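PDB 6MN3: aminoglycoside N(3)-acetyltransferase, AAC(3)-IVa from Escherichia coli, which catalyses transfer of an acetyl group from acetyl-CoA to the 3-amino group of 2-deoxystreptamine aminoglycosides, probably conferring resistance to gentamicin, kanamycin, tobramycin, neomycin and apramycin. Local coordinates for residues 29-34 with 85-90; 45-50 with 60-65; 157-162 with 232-237; 197-202 with 208-213. All coordinates share one frame; numbering follows the deposited sequence.

The four contacts form two nested pairs in series along the chain. Contact 2 lies inside the loop closed by contact 1, and contact 4 inside the loop closed by contact 3. Contacts 1 and 2, with centres about 7 Å apart, share one core: strands 26-31 and 59-63 are neighbours in the mixed sheet, and Val29 N lies 2.8 Å from Val61 O. Contact 4 reaches the same sheet through its edge strand 208-213, its centre about 20 Å from that of contact 2. Contact 3, its centre about 28 Å from those of contacts 1 and 2, touches contact 4 where Gln233 packs on Trp201. Helices 197-204 and 223-236 thus join contact 3 to contact 4 at the sheet edge.

Contact 1 (29-34 with 85-90); sequences VHSSFR and GVVSDT
The ring of Phe33 is approached obliquely by Val87, whose CG2 lies 3.9 Å from Phe33 CD1. Val87 CG2 also sits 3.8 Å from Phe33 CB, so it touches the root of the aromatic side chain as well as the near part of the ring. The two side chains cross at about a right angle. With its CG anti to the backbone N (chi1 -177°), Phe33 sends the far part of its ring away from helix 86-91, onto Leu39 and onto Pro43 of helix 42-54. The other flank of Val87 faces Ser31: Ser31 OG stands 3.4 Å from Val87 CB, a polar atom laid against a branched aliphatic carbon. That hydroxyl is engaged by a water, 2.9 Å from Ser31 OG, which also accepts a hydrogen bond from Ser88 N at 2.8 Å. Ser88 N belongs to the first turn of the helix, where no earlier turn supplies a carbonyl, and the water takes that place. A second water accepts from Ser31 N at 3.0 Å and bonds Ser88 OG, whose weak bond to Pro63 O leads to the next strand. No direct hydrogen bond joins the two segments. The contact therefore divides into an apolar patch at Phe33 and a hydrated seam at Ser31, in which two waters mediate between the end of a central strand and the start of a helix.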
loop_
_atom_site.group_PDB
_atom_site.type_symbol
_atom_site.label_atom_id
_atom_site.label_comp_id
_atom_site.label_asym_id
_atom_site.label_seq_id
_atom_site.Cartn_x
_atom_site.Cartn_y
_atom_site.Cartn_z
ATOM N N VAL A 29 3.810 -3.921 2.175
ATOM C CA VAL A 29 4.748 -3.757 1.073
ATOM C C VAL A 29 3.982 -3.375 -0.184
ATOM O O VAL A 29 3.131 -4.139 -0.659
ATOM C CB VAL A 29 5.573 -5.031 0.836
ATOM C CG1 VAL A 29 6.457 -4.866 -0.391
ATOM C CG2 VAL A 29 6.407 -5.351 2.062
ATOM N N HIS A 30 4.280 -2.191 -0.712
ATOM C CA HIS A 30 3.896 -1.797 -2.058
ATOM C C HIS A 30 5.113 -1.964 -2.956
ATOM O O HIS A 30 6.183 -1.421 -2.662
ATOM C CB HIS A 30 3.404 -0.351 -2.092
ATOM C CG HIS A 30 2.504 0.012 -0.950
ATOM N ND1 HIS A 30 1.137 -0.153 -0.998
ATOM C CD2 HIS A 30 2.777 0.543 0.266
ATOM C CE1 HIS A 30 0.606 0.255 0.141
ATOM N NE2 HIS A 30 1.580 0.682 0.924
ATOM N N SER A 31 4.957 -2.719 -4.043
ATOM C CA SER A 31 6.113 -3.142 -4.817
ATOM C C SER A 31 5.871 -2.975 -6.309
ATOM O O SER A 31 4.731 -2.979 -6.784
ATOM C CB SER A 31 6.472 -4.602 -4.525
ATOM O OG SER A 31 5.406 -5.462 -4.882
ATOM N N SER A 32 6.973 -2.825 -7.039
ATOM C CA SER A 32 7.004 -2.913 -8.497
ATOM C C SER A 32 8.124 -3.889 -8.838
ATOM O O SER A 32 9.304 -3.544 -8.725
ATOM C CB SER A 32 7.237 -1.554 -9.139
ATOM O OG SER A 32 7.925 -1.698 -10.369
ATOM N N PHE A 33 7.756 -5.108 -9.244
ATOM C CA PHE A 33 8.765 -6.133 -9.489
ATOM C C PHE A 33 9.706 -5.743 -10.620
ATOM O O PHE A 33 10.866 -6.168 -10.631
ATOM C CB PHE A 33 8.102 -7.475 -9.797
ATOM C CG PHE A 33 9.081 -8.599 -9.990
ATOM C CD1 PHE A 33 9.766 -9.130 -8.910
ATOM C CD2 PHE A 33 9.329 -9.112 -11.252
ATOM C CE1 PHE A 33 10.674 -10.156 -9.082
ATOM C CE2 PHE A 33 10.237 -10.140 -11.430
ATOM C CZ PHE A 33 10.909 -10.662 -10.344
ATOM N N ARG A 34 9.232 -4.934 -11.573
ATOM C CA ARG A 34 10.103 -4.470 -12.647
ATOM C C ARG A 34 11.293 -3.690 -12.106
ATOM O O ARG A 34 12.385 -3.742 -12.684
ATOM C CB ARG A 34 9.313 -3.607 -13.631
ATOM C CG ARG A 34 8.222 -4.353 -14.381
ATOM C CD ARG A 34 7.593 -3.469 -15.441
ATOM N NE ARG A 34 6.886 -2.335 -14.851
ATOM C CZ ARG A 34 6.791 -1.137 -15.421
ATOM N NH1 ARG A 34 7.361 -0.910 -16.598
ATOM N NH2 ARG A 34 6.127 -0.162 -14.813
ATOM N N GLY A 85 1.231 -4.812 -9.486
ATOM C CA GLY A 85 2.439 -5.557 -9.767
ATOM C C GLY A 85 2.238 -7.062 -9.692
ATOM O O GLY A 85 1.208 -7.574 -9.241
ATOM N N VAL A 86 3.269 -7.777 -10.146
ATOM C CA VAL A 86 3.237 -9.235 -10.153
ATOM C C VAL A 86 3.395 -9.797 -8.745
ATOM O O VAL A 86 2.846 -10.859 -8.427
ATOM C CB VAL A 86 4.327 -9.778 -11.095
ATOM C CG1 VAL A 86 4.133 -11.269 -11.336
ATOM C CG2 VAL A 86 4.318 -9.009 -12.406
ATOM N N VAL A 87 4.144 -9.106 -7.882
ATOM C CA VAL A 87 4.359 -9.597 -6.523
ATOM C C VAL A 87 3.043 -9.644 -5.757
ATOM O O VAL A 87 2.744 -10.625 -5.065
ATOM C CB VAL A 87 5.406 -8.728 -5.803
ATOM C CG1 VAL A 87 5.573 -9.176 -4.362
ATOM C CG2 VAL A 87 6.735 -8.777 -6.548
ATOM N N SER A 88 2.231 -8.590 -5.873
ATOM C CA SER A 88 0.943 -8.574 -5.188
ATOM C C SER A 88 0.023 -9.669 -5.711
ATOM O O SER A 88 -0.668 -10.335 -4.932
ATOM C CB SER A 88 0.283 -7.206 -5.342
ATOM O OG SER A 88 0.865 -6.262 -4.462
ATOM N N ASP A 89 -0.006 -9.866 -7.031
ATOM C CA ASP A 89 -0.855 -10.907 -7.596
ATOM C C ASP A 89 -0.311 -12.297 -7.321
ATOM O O ASP A 89 -1.052 -13.278 -7.446
ATOM C CB ASP A 89 -1.022 -10.703 -9.100
ATOM C CG ASP A 89 -2.191 -11.481 -9.663
ATOM O OD1 ASP A 89 -3.306 -11.354 -9.114
ATOM O OD2 ASP A 89 -1.996 -12.224 -10.649
ATOM N N THR A 90 0.958 -12.406 -6.951
ATOM C CA THR A 90 1.536 -13.700 -6.625
ATOM C C THR A 90 1.387 -14.041 -5.153
ATOM O O THR A 90 1.239 -15.218 -4.808
ATOM C CB THR A 90 3.020 -13.726 -7.000
ATOM O OG1 THR A 90 3.206 -13.050 -8.252
ATOM C CG2 THR A 90 3.527 -15.167 -7.115
HETATM O O HOH W 1 3.522 -6.304 -6.857
HETATM O O HOH W 2 2.109 -3.262 -4.981
#

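Contact 2 (45-50 with 60-65); sequences GLIEAL and LVMPSW
Met62 turns CG anti to its carbonyl carbon (chi1 -66°) and runs extended from there, which carries its CE methyl out to helix 42-54 beside Leu50 and Ile47. Leu60, two residues earlier on the same side of the strand, places CG anti to the backbone N (chi1 171°) and aims CD2 at the root of Leu50. The CE of Met62 is the meeting point: it lies 4.0 Å from Leu50 CD1 and 4.1 Å from Ile47 CG1. Both helix side chains pass the methionine at a slant, so the thioether chain ends between branches from adjacent turns. Leu60 CD2 fills the neighbouring position, 4.1 Å from Leu50 CB, and looser against Ile47 CG2 at 4.5 Å. The short axes of helix and strand run 10.5 Å apart with 137° between their directions, a spacing bridged by side chains alone. Val87 and Phe91 of helix 86-91 close round Met62, while Val29 of the adjoining strand packs on Leu60. Strand 26-31, helix 42-54 and the parallel neighbouring strand 59-63 make a beta-alpha-beta crossover, and this contact seats its helix on the sheet. All four touching residues are buried and aliphatic or thioether in character. No polar bond crosses the interface, so its cohesion is hydrophobic and dispersive, and the flexible methionine can follow the shape of the surfaces round it.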
loop_
_atom_site.group_PDB
_atom_site.type_symbol
_atom_site.label_atom_id
_atom_site.label_comp_id
_atom_site.label_asym_id
_atom_site.label_seq_id
_atom_site.Cartn_x
_atom_site.Cartn_y
_atom_site.Cartn_z
ATOM N N GLY A 45 10.793 -15.580 -5.048
ATOM C CA GLY A 45 12.021 -15.371 -4.305
ATOM C C GLY A 45 12.002 -14.079 -3.513
ATOM O O GLY A 45 12.501 -14.021 -2.385
ATOM N N LEU A 46 11.421 -13.025 -4.088
ATOM C CA LEU A 46 11.275 -11.776 -3.348
ATOM C C LEU A 46 10.322 -11.945 -2.173
ATOM O O LEU A 46 10.569 -11.414 -1.084
ATOM C CB LEU A 46 10.790 -10.667 -4.281
ATOM C CG LEU A 46 10.493 -9.323 -3.614
ATOM C CD1 LEU A 46 11.742 -8.785 -2.929
ATOM C CD2 LEU A 46 9.964 -8.330 -4.631
ATOM N N ILE A 47 9.227 -12.683 -2.374
ATOM C CA ILE A 47 8.294 -12.938 -1.281
ATOM C C ILE A 47 8.963 -13.767 -0.191
ATOM O O ILE A 47 8.836 -13.468 1.001
ATOM C CB ILE A 47 7.022 -13.617 -1.817
ATOM C CG1 ILE A 47 6.225 -12.643 -2.684
ATOM C CG2 ILE A 47 6.168 -14.135 -0.673
ATOM C CD1 ILE A 47 5.234 -13.323 -3.607
ATOM N N GLU A 48 9.694 -14.815 -0.580
ATOM C CA GLU A 48 10.388 -15.639 0.406
ATOM C C GLU A 48 11.419 -14.826 1.176
ATOM O O GLU A 48 11.622 -15.044 2.376
ATOM C CB GLU A 48 11.053 -16.836 -0.276
ATOM C CG GLU A 48 10.135 -18.027 -0.490
ATOM C CD GLU A 48 10.805 -19.145 -1.270
ATOM O OE1 GLU A 48 12.029 -19.053 -1.512
ATOM O OE2 GLU A 48 10.107 -20.111 -1.647
ATOM N N ALA A 49 12.081 -13.882 0.501
ATOM C CA ALA A 49 13.028 -13.012 1.188
ATOM C C ALA A 49 12.317 -12.106 2.185
ATOM O O ALA A 49 12.789 -11.920 3.312
ATOM C CB ALA A 49 13.813 -12.183 0.173
ATOM N N LEU A 50 11.177 -11.535 1.784
ATOM C CA LEU A 50 10.406 -10.696 2.695
ATOM C C LEU A 50 9.944 -11.487 3.910
ATOM O O LEU A 50 10.030 -11.004 5.046
ATOM C CB LEU A 50 9.206 -10.094 1.967
ATOM C CG LEU A 50 9.503 -9.008 0.934
ATOM C CD1 LEU A 50 8.267 -8.713 0.104
ATOM C CD2 LEU A 50 10.004 -7.749 1.616
ATOM N N LEU A 60 3.414 -10.372 6.893
ATOM C CA LEU A 60 3.614 -9.643 5.647
ATOM C C LEU A 60 2.264 -9.294 5.040
ATOM O O LEU A 60 1.404 -10.167 4.892
ATOM C CB LEU A 60 4.434 -10.478 4.663
ATOM C CG LEU A 60 4.558 -9.953 3.236
ATOM C CD1 LEU A 60 5.303 -8.627 3.222
ATOM C CD2 LEU A 60 5.257 -10.984 2.361
ATOM N N VAL A 61 2.079 -8.022 4.690
ATOM C CA VAL A 61 0.818 -7.533 4.147
ATOM C C VAL A 61 1.082 -6.845 2.815
ATOM O O VAL A 61 2.078 -6.131 2.660
ATOM C CB VAL A 61 0.107 -6.568 5.120
ATOM C CG1 VAL A 61 -1.331 -6.354 4.686
ATOM C CG2 VAL A 61 0.164 -7.103 6.544
ATOM N N MET A 62 0.185 -7.058 1.857
ATOM C CA MET A 62 0.267 -6.449 0.539
ATOM C C MET A 62 -1.122 -6.047 0.073
ATOM O O MET A 62 -2.112 -6.705 0.416
ATOM C CB MET A 62 0.882 -7.400 -0.496
ATOM C CG MET A 62 2.331 -7.743 -0.253
ATOM S SD MET A 62 2.976 -8.719 -1.614
ATOM C CE MET A 62 4.423 -9.446 -0.853
ATOM N N PRO A 63 -1.227 -4.974 -0.709
ATOM C CA PRO A 63 -2.507 -4.665 -1.353
ATOM C C PRO A 63 -2.892 -5.779 -2.313
ATOM O O PRO A 63 -2.037 -6.471 -2.872
ATOM C CB PRO A 63 -2.226 -3.352 -2.092
ATOM C CG PRO A 63 -0.746 -3.326 -2.273
ATOM C CD PRO A 63 -0.179 -4.002 -1.061
ATOM N N SER A 64 -4.200 -5.955 -2.498
ATOM C CA SER A 64 -4.685 -7.085 -3.280
ATOM C C SER A 64 -6.088 -6.841 -3.821
ATOM O O SER A 64 -6.919 -7.753 -3.826
ATOM C CB SER A 64 -4.666 -8.356 -2.426
ATOM O OG SER A 64 -4.752 -9.519 -3.228
ATOM N N TRP A 65 -6.363 -5.624 -4.285
ATOM C CA TRP A 65 -7.682 -5.303 -4.806
ATOM C C TRP A 65 -7.729 -5.498 -6.321
ATOM O O TRP A 65 -6.703 -5.619 -6.993
ATOM C CB TRP A 65 -8.083 -3.876 -4.430
ATOM C CG TRP A 65 -7.090 -2.827 -4.809
ATOM C CD1 TRP A 65 -6.845 -2.342 -6.061
ATOM C CD2 TRP A 65 -6.217 -2.118 -3.924
ATOM N NE1 TRP A 65 -5.867 -1.379 -6.011
ATOM C CE2 TRP A 65 -5.464 -1.221 -4.709
ATOM C CE3 TRP A 65 -5.997 -2.155 -2.544
ATOM C CZ2 TRP A 65 -4.508 -0.372 -4.160
ATOM C CZ3 TRP A 65 -5.046 -1.311 -2.000
ATOM C CH2 TRP A 65 -4.314 -0.432 -2.807
#

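Contact 3 (157-162 with 232-237); sequences LAELMA and GQLGRD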
loop_
_atom_site.group_PDB
_atom_site.type_symbol
_atom_site.label_atom_id
_atom_site.label_comp_id
_atom_site.label_asym_id
_atom_site.label_seq_id
_atom_site.Cartn_x
_atom_site.Cartn_y
_atom_site.Cartn_z
ATOM N N LEU A 157 -5.370 6.872 4.087
ATOM C CA LEU A 157 -5.918 6.769 5.433
ATOM C C LEU A 157 -5.746 8.080 6.191
ATOM O O LEU A 157 -6.626 8.484 6.960
ATOM C CB LEU A 157 -5.245 5.618 6.182
ATOM C CG LEU A 157 -5.330 5.589 7.711
ATOM C CD1 LEU A 157 -6.766 5.385 8.178
ATOM C CD2 LEU A 157 -4.421 4.507 8.274
ATOM N N ALA A 158 -4.620 8.764 5.973
ATOM C CA ALA A 158 -4.375 10.029 6.655
ATOM C C ALA A 158 -5.370 11.095 6.218
ATOM O O ALA A 158 -5.820 11.904 7.037
ATOM C CB ALA A 158 -2.941 10.492 6.402
ATOM N N GLU A 159 -5.724 11.114 4.929
ATOM C CA GLU A 159 -6.742 12.046 4.458
ATOM C C GLU A 159 -8.065 11.817 5.174
ATOM O O GLU A 159 -8.742 12.774 5.570
ATOM C CB GLU A 159 -6.936 11.904 2.950
ATOM C CG GLU A 159 -5.725 12.252 2.108
ATOM C CD GLU A 159 -5.949 11.949 0.640
ATOM O OE1 GLU A 159 -6.309 10.796 0.319
ATOM O OE2 GLU A 159 -5.776 12.865 -0.191
ATOM N N LEU A 160 -8.447 10.552 5.350
ATOM C CA LEU A 160 -9.729 10.250 5.977
ATOM C C LEU A 160 -9.713 10.586 7.462
ATOM O O LEU A 160 -10.714 11.065 8.005
ATOM C CB LEU A 160 -10.082 8.782 5.753
ATOM C CG LEU A 160 -10.549 8.484 4.328
ATOM C CD1 LEU A 160 -10.710 6.992 4.109
ATOM C CD2 LEU A 160 -11.848 9.219 4.038
ATOM N N MET A 161 -8.585 10.347 8.136
ATOM C CA MET A 161 -8.485 10.725 9.541
ATOM C C MET A 161 -8.475 12.238 9.711
ATOM O O MET A 161 -8.936 12.750 10.738
ATOM C CB MET A 161 -7.238 10.102 10.166
ATOM C CG MET A 161 -7.355 8.606 10.390
ATOM S SD MET A 161 -5.800 7.846 10.886
ATOM C CE MET A 161 -5.541 8.616 12.483
ATOM N N ALA A 162 -7.969 12.968 8.719
ATOM C CA ALA A 162 -8.030 14.422 8.730
ATOM C C ALA A 162 -9.402 14.957 8.345
ATOM O O ALA A 162 -9.586 16.179 8.327
ATOM C CB ALA A 162 -6.969 15.002 7.790
ATOM N N GLY A 232 -0.319 16.455 10.166
ATOM C CA GLY A 232 0.137 17.811 10.421
ATOM C C GLY A 232 0.057 18.691 9.190
ATOM O O GLY A 232 -0.344 19.856 9.273
ATOM N N GLN A 233 0.434 18.150 8.029
ATOM C CA GLN A 233 0.345 18.919 6.793
ATOM C C GLN A 233 -1.104 19.108 6.364
ATOM O O GLN A 233 -1.467 20.166 5.837
ATOM C CB GLN A 233 1.147 18.232 5.689
ATOM C CG GLN A 233 2.639 18.149 5.967
ATOM C CD GLN A 233 3.352 19.471 5.751
ATOM O OE1 GLN A 233 2.796 20.409 5.175
ATOM N NE2 GLN A 233 4.596 19.550 6.207
ATOM N N LEU A 234 -1.945 18.091 6.575
ATOM C CA LEU A 234 -3.364 18.239 6.271
ATOM C C LEU A 234 -4.040 19.207 7.234
ATOM O O LEU A 234 -4.989 19.900 6.850
ATOM C CB LEU A 234 -4.061 16.879 6.309
ATOM C CG LEU A 234 -3.765 15.927 5.147
ATOM C CD1 LEU A 234 -4.013 14.479 5.556
ATOM C CD2 LEU A 234 -4.590 16.291 3.920
ATOM N N GLY A 235 -3.566 19.271 8.482
ATOM C CA GLY A 235 -4.119 20.224 9.428
ATOM C C GLY A 235 -3.832 21.664 9.055
ATOM O O GLY A 235 -4.596 22.565 9.412
ATOM N N ARG A 236 -2.731 21.901 8.341
ATOM C CA ARG A 236 -2.407 23.233 7.844
ATOM C C ARG A 236 -3.086 23.525 6.513
ATOM O O ARG A 236 -3.588 24.635 6.303
ATOM C CB ARG A 236 -0.892 23.387 7.696
ATOM C CG ARG A 236 -0.460 24.772 7.255
ATOM C CD ARG A 236 1.047 24.845 7.052
ATOM N NE ARG A 236 1.420 25.686 5.917
ATOM C CZ ARG A 236 1.465 27.015 5.953
ATOM N NH1 ARG A 236 1.148 27.663 7.065
ATOM N NH2 ARG A 236 1.822 27.701 4.873
ATOM N N ASP A 237 -3.106 22.547 5.610
ATOM C CA ASP A 237 -3.767 22.682 4.313
ATOM C C ASP A 237 -4.535 21.396 4.041
ATOM O O ASP A 237 -3.934 20.367 3.689
ATOM C CB ASP A 237 -2.763 22.968 3.197
ATOM C CG ASP A 237 -3.424 23.486 1.928
ATOM O OD1 ASP A 237 -4.555 23.058 1.614
ATOM O OD2 ASP A 237 -2.806 24.323 1.237
#
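Leu234 carries this contact from helix 223-236, and Ala162, just past the end of helix 154-161, is the first residue it meets. Leu234 CB lies 3.8 Å from Ala162 CB. The next carbon, CG, stands anti to the carbonyl carbon (chi1 -73°) and directs the branch across the gap between the helices. The CD1 methyl then comes down on the surface of helix 154-161. There Leu234 CD1 lies 3.5 Å from Ala158 O, an oxygen already engaged by the helical bond from Ala162 N. Ala162 CB flanks Leu234 CD1 at 3.7 Å, and Glu159 CA meets Leu234 CD1 at 3.8 Å. Ala158 CB lies beside it more loosely, 4.2 Å from Leu234 CD1. Small side chains at Ala158 and Ala162, one turn apart, thus let a leucine branch come right up to the backbone. Beyond the two segments, Leu234 also packs on Ile240, while Ala158 and Ala162 touch Ala230 and Leu231 of the same partner helix. Glu159 offers the contact only its backbone and the aliphatic start of its chain. Its carboxylate is held by a separate set of partners: OE2 by Tyr166 OH and His190 NE2, OE1 by Asn188 ND2 and, weakly, by His156 ND1. The Glu159 side chain is about 10 Å from the zinc ion, which is bound by Cys191, His243, Cys249 and Cys252. The whole is helix-helix packing, in which one leucine of helix 223-236 lodges against an alanine-lined surface of helix 154-161.

Contact 4 (197-202 with 208-213); sequences LADRWL and QKEGPV
Gln208, in strand 208-213, meets helix 197-204 first through its CB, 4.0 Å from Leu202 CB. Beyond CB its chain is extended, with CG anti to the backbone N (chi1 172°), and carries the amide to Asp199. Gln208 NE2 donates to Asp199 OD1 over 3.0 Å with an angle of 155° at the hydrogen. The donor stands above the carboxylate, 54° out of its plane, while the bond stays nearly within the amide plane. Lys209 pairs through its backbone with Leu220 of the neighbouring strand. Glu210 returns to the helix side and receives a second bond from Gln208 NE2, 2.6 Å to Glu210 OE2, through the anti lone pair. One amide nitrogen thus lies between two carboxylates, with Glu210 OE2 and Asp199 OD2 4.4 Å apart; sharing its hydrogens probably eases their repulsion. Arg219 makes a salt bridge to Asp199 OD1, and His149 NE2 bonds Gln208 OE1. Further along, Gly211 pairs with Ala218, and Val213 packs on helix 9-19. Strand 208-213 forms an edge of the mixed sheet beside antiparallel strand 216-222, while helix 197-204 crosses its start and rests Trp201 and Leu202 on helix 223-236.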
loop_
_atom_site.group_PDB
_atom_site.type_symbol
_atom_site.label_atom_id
_atom_site.label_comp_id
_atom_site.label_asym_id
_atom_site.label_seq_id
_atom_site.Cartn_x
_atom_site.Cartn_y
_atom_site.Cartn_z
ATOM N N LEU A 197 5.128 14.716 -2.039
ATOM C CA LEU A 197 5.529 15.704 -1.043
ATOM C C LEU A 197 5.928 15.042 0.270
ATOM O O LEU A 197 6.831 15.525 0.963
ATOM C CB LEU A 197 4.395 16.700 -0.801
ATOM C CG LEU A 197 3.970 17.595 -1.965
ATOM C CD1 LEU A 197 2.744 18.408 -1.578
ATOM C CD2 LEU A 197 5.111 18.502 -2.389
ATOM N N ALA A 198 5.268 13.937 0.625
ATOM C CA ALA A 198 5.589 13.236 1.861
ATOM C C ALA A 198 7.027 12.740 1.887
ATOM O O ALA A 198 7.586 12.556 2.972
ATOM C CB ALA A 198 4.627 12.065 2.065
ATOM N N ASP A 199 7.637 12.526 0.718
ATOM C CA ASP A 199 9.022 12.073 0.677
ATOM C C ASP A 199 9.942 13.065 1.378
ATOM O O ASP A 199 10.750 12.684 2.233
ATOM C CB ASP A 199 9.460 11.856 -0.772
ATOM C CG ASP A 199 10.693 10.987 -0.880
ATOM O OD1 ASP A 199 10.576 9.764 -0.667
ATOM O OD2 ASP A 199 11.780 11.525 -1.175
ATOM N N ARG A 200 9.821 14.351 1.041
ATOM C CA ARG A 200 10.656 15.353 1.694
ATOM C C ARG A 200 10.245 15.552 3.148
ATOM O O ARG A 200 11.103 15.735 4.018
ATOM C CB ARG A 200 10.594 16.674 0.933
ATOM C CG ARG A 200 11.548 17.728 1.474
ATOM C CD ARG A 200 11.146 19.124 1.033
ATOM N NE ARG A 200 11.396 19.339 -0.387
ATOM C CZ ARG A 200 10.595 20.035 -1.188
ATOM N NH1 ARG A 200 9.488 20.580 -0.707
ATOM N NH2 ARG A 200 10.900 20.181 -2.469
ATOM N N TRP A 201 8.942 15.521 3.432
ATOM C CA TRP A 201 8.480 15.645 4.812
ATOM C C TRP A 201 9.118 14.582 5.699
ATOM O O TRP A 201 9.628 14.886 6.784
ATOM C CB TRP A 201 6.956 15.531 4.875
ATOM C CG TRP A 201 6.212 16.562 4.091
ATOM C CD1 TRP A 201 6.690 17.758 3.637
ATOM C CD2 TRP A 201 4.846 16.489 3.670
ATOM N NE1 TRP A 201 5.704 18.432 2.958
ATOM C CE2 TRP A 201 4.561 17.675 2.965
ATOM C CE3 TRP A 201 3.835 15.535 3.821
ATOM C CZ2 TRP A 201 3.310 17.931 2.410
ATOM C CZ3 TRP A 201 2.593 15.792 3.269
ATOM C CH2 TRP A 201 2.341 16.979 2.572
ATOM N N LEU A 202 9.106 13.328 5.243
ATOM C CA LEU A 202 9.558 12.215 6.071
ATOM C C LEU A 202 11.078 12.125 6.118
ATOM O O LEU A 202 11.662 11.946 7.191
ATOM C CB LEU A 202 8.960 10.906 5.553
ATOM C CG LEU A 202 7.437 10.798 5.655
ATOM C CD1 LEU A 202 6.894 9.793 4.649
ATOM C CD2 LEU A 202 7.017 10.432 7.071
ATOM N N GLN A 208 12.315 8.383 7.303
ATOM C CA GLN A 208 12.285 7.498 6.146
ATOM C C GLN A 208 13.670 6.902 5.948
ATOM O O GLN A 208 14.646 7.636 5.757
ATOM C CB GLN A 208 11.832 8.250 4.894
ATOM C CG GLN A 208 11.963 7.458 3.607
ATOM C CD GLN A 208 11.378 8.187 2.412
ATOM O OE1 GLN A 208 10.169 8.151 2.180
ATOM N NE2 GLN A 208 12.235 8.851 1.643
ATOM N N LYS A 209 13.754 5.577 6.015
ATOM C CA LYS A 209 14.982 4.863 5.706
ATOM C C LYS A 209 15.023 4.548 4.218
ATOM O O LYS A 209 14.010 4.173 3.620
ATOM C CB LYS A 209 15.079 3.576 6.525
ATOM C CG LYS A 209 15.779 3.757 7.860
ATOM C CD LYS A 209 15.043 3.045 8.977
ATOM C CE LYS A 209 15.696 3.325 10.320
ATOM N NZ LYS A 209 14.985 2.645 11.439
ATOM N N GLU A 210 16.195 4.713 3.619
ATOM C CA GLU A 210 16.362 4.532 2.185
ATOM C C GLU A 210 17.546 3.619 1.919
ATOM O O GLU A 210 18.548 3.656 2.640
ATOM C CB GLU A 210 16.568 5.872 1.470
ATOM C CG GLU A 210 15.425 6.853 1.647
ATOM C CD GLU A 210 15.677 8.170 0.942
ATOM O OE1 GLU A 210 16.807 8.377 0.451
ATOM O OE2 GLU A 210 14.744 8.996 0.875
ATOM N N GLY A 211 17.423 2.805 0.878
ATOM C CA GLY A 211 18.462 1.883 0.501
ATOM C C GLY A 211 18.025 0.990 -0.639
ATOM O O GLY A 211 16.896 1.076 -1.132
ATOM N N PRO A 212 18.919 0.111 -1.084
ATOM C CA PRO A 212 18.583 -0.788 -2.190
ATOM C C PRO A 212 17.979 -2.104 -1.724
ATOM O O PRO A 212 18.364 -2.676 -0.702
ATOM C CB PRO A 212 19.946 -1.021 -2.854
ATOM C CG PRO A 212 20.908 -0.973 -1.710
ATOM C CD PRO A 212 20.337 0.001 -0.695
ATOM N N VAL A 213 17.002 -2.576 -2.491
ATOM C CA VAL A 213 16.486 -3.936 -2.389
ATOM C C VAL A 213 16.466 -4.481 -3.810
ATOM O O VAL A 213 15.684 -4.013 -4.644
ATOM C CB VAL A 213 15.092 -3.997 -1.755
ATOM C CG1 VAL A 213 14.518 -5.399 -1.878
ATOM C CG2 VAL A 213 15.151 -3.570 -0.298
#